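PDB 1GCV: hemoglobin subunit alpha from Mustelus griseus, which carries oxygen from the gills to the peripheral tissues as the heme-bearing alpha chain of an alpha2beta2 hemoglobin tetramer. Local coordinates for residues A[68-73]-A[125-130]. Sequence-based numbering, arbitrary orientation.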
loop_
_atom_site.group_PDB
_atom_site.type_symbol
_atom_site.label_atom_id
_atom_site.label_comp_id
_atom_site.label_asym_id
_atom_site.label_seq_id
_atom_site.Cartn_x
_atom_site.Cartn_y
_atom_site.Cartn_z
ATOM N N LYS A 68 9.394 24.747 1.416
ATOM C CA LYS A 68 10.420 25.042 0.423
ATOM C C LYS A 68 10.171 24.308 -0.893
ATOM O O LYS A 68 10.461 24.832 -1.973
ATOM C CB LYS A 68 11.805 24.674 0.967
ATOM C CG LYS A 68 12.662 25.871 1.336
ATOM C CD LYS A 68 14.075 25.450 1.720
ATOM C CE LYS A 68 14.683 26.396 2.758
ATOM N NZ LYS A 68 15.512 25.687 3.787
ATOM N N ALA A 69 9.642 23.091 -0.802
ATOM C CA ALA A 69 9.355 22.311 -1.996
ATOM C C ALA A 69 8.215 22.994 -2.746
ATOM O O ALA A 69 8.210 23.049 -3.976
ATOM C CB ALA A 69 8.971 20.882 -1.620
ATOM N N ALA A 70 7.257 23.526 -1.998
ATOM C CA ALA A 70 6.122 24.207 -2.604
ATOM C C ALA A 70 6.599 25.434 -3.385
ATOM O O ALA A 70 5.985 25.823 -4.377
ATOM C CB ALA A 70 5.123 24.618 -1.525
ATOM N N GLU A 71 7.700 26.029 -2.938
ATOM C CA GLU A 71 8.266 27.207 -3.594
ATOM C C GLU A 71 9.116 26.845 -4.813
ATOM O O GLU A 71 9.296 27.662 -5.712
ATOM C CB GLU A 71 9.121 27.999 -2.604
ATOM C CG GLU A 71 8.336 28.989 -1.761
ATOM C CD GLU A 71 8.934 29.186 -0.375
ATOM O OE1 GLU A 71 10.175 29.080 -0.231
ATOM O OE2 GLU A 71 8.156 29.448 0.571
ATOM N N HIS A 72 9.645 25.626 -4.838
ATOM C CA HIS A 72 10.476 25.176 -5.951
ATOM C C HIS A 72 9.736 24.100 -6.722
ATOM O O HIS A 72 10.343 23.157 -7.223
ATOM C CB HIS A 72 11.798 24.596 -5.441
ATOM C CG HIS A 72 12.678 25.590 -4.750
ATOM N ND1 HIS A 72 13.947 25.893 -5.195
ATOM C CD2 HIS A 72 12.487 26.326 -3.629
ATOM C CE1 HIS A 72 14.500 26.773 -4.378
ATOM N NE2 HIS A 72 13.636 27.052 -3.419
ATOM N N VAL A 73 8.422 24.240 -6.817
ATOM C CA VAL A 73 7.611 23.253 -7.514
ATOM C C VAL A 73 7.985 23.102 -8.986
ATOM O O VAL A 73 7.694 22.075 -9.602
ATOM C CB VAL A 73 6.108 23.601 -7.395
ATOM C CG1 VAL A 73 5.751 24.728 -8.349
ATOM C CG2 VAL A 73 5.267 22.367 -7.668
ATOM N N ASP A 125 -2.641 17.244 -2.406
ATOM C CA ASP A 125 -2.344 15.817 -2.502
ATOM C C ASP A 125 -1.367 15.549 -3.641
ATOM O O ASP A 125 -0.533 14.655 -3.549
ATOM C CB ASP A 125 -3.624 15.004 -2.731
ATOM C CG ASP A 125 -3.463 13.544 -2.336
ATOM O OD1 ASP A 125 -2.919 13.284 -1.240
ATOM O OD2 ASP A 125 -3.875 12.658 -3.115
ATOM N N LYS A 126 -1.477 16.332 -4.712
ATOM C CA LYS A 126 -0.602 16.184 -5.866
ATOM C C LYS A 126 0.829 16.627 -5.554
ATOM O O LYS A 126 1.784 16.056 -6.073
ATOM C CB LYS A 126 -1.159 16.978 -7.052
ATOM C CG LYS A 126 -2.302 16.263 -7.767
ATOM C CD LYS A 126 -2.873 17.102 -8.905
ATOM C CE LYS A 126 -1.867 17.268 -10.040
ATOM N NZ LYS A 126 -2.535 17.705 -11.295
ATOM N N LEU A 127 0.976 17.636 -4.702
ATOM C CA LEU A 127 2.305 18.111 -4.330
ATOM C C LEU A 127 2.990 17.072 -3.444
ATOM O O LEU A 127 4.144 16.707 -3.678
ATOM C CB LEU A 127 2.207 19.452 -3.589
ATOM C CG LEU A 127 3.493 19.969 -2.931
ATOM C CD1 LEU A 127 4.393 20.590 -3.992
ATOM C CD2 LEU A 127 3.152 20.977 -1.839
ATOM N N LEU A 128 2.268 16.585 -2.435
ATOM C CA LEU A 128 2.813 15.588 -1.513
ATOM C C LEU A 128 3.219 14.315 -2.241
ATOM O O LEU A 128 4.227 13.700 -1.907
ATOM C CB LEU A 128 1.796 15.259 -0.408
ATOM C CG LEU A 128 1.509 16.410 0.562
ATOM C CD1 LEU A 128 0.402 16.026 1.529
ATOM C CD2 LEU A 128 2.775 16.762 1.311
ATOM N N SER A 129 2.434 13.914 -3.235
ATOM C CA SER A 129 2.754 12.712 -3.997
ATOM C C SER A 129 4.053 12.914 -4.763
ATOM O O SER A 129 4.900 12.021 -4.795
ATOM C CB SER A 129 1.620 12.367 -4.969
ATOM O OG SER A 129 0.476 11.896 -4.269
ATOM N N ALA A 130 4.203 14.088 -5.376
ATOM C CA ALA A 130 5.406 14.420 -6.138
ATOM C C ALA A 130 6.606 14.431 -5.214
ATOM O O ALA A 130 7.693 13.996 -5.588
ATOM C CB ALA A 130 5.257 15.787 -6.797
#
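Leu127 meets Ala70 and Val73 where two helices of the globin fold, 53-71 and 118-135 (E and H in globin nomenclature), come together, and the trio illustrates how one branched side chain can serve two partners, one near the end of a helix and one just beyond it. The contact across the segments is wholly apolar, without a hydrogen bond. With CG anti to the backbone N (chi1 170°), Leu127 extends from its helix and divides its two methyls: CD2 lies 4.2 Å from CB of Ala70, while CD1 lies 4.2 Å from CG2 of Val73. Both are loose van der Waals approaches, and only 116 Å² is buried in all. CA of Ala70 and CA of Leu127 are 7.4 Å apart, a spacing consistent with the small side chain of Ala70. Helix 4-19 adds to the same apolar cluster, its Ile10 touching both Ala70 and Leu127. The Leu127 side chain is about 9 Å from the heme, and the contact joins helices E and H as plain packing away from the oxygen site.

Polar interactions lie elsewhere on helix 118-135. Asp125 and Lys126 form salt bridges to Arg140 of the second alpha subunit, through its guanidinium and C-terminal carboxylate respectively. Asp125 O accepts hydrogen bonds from both Ser129 N and Ser129 OG, from opposite faces of its carbonyl plane, OG 3.0 Å away and tilted 28° from that plane.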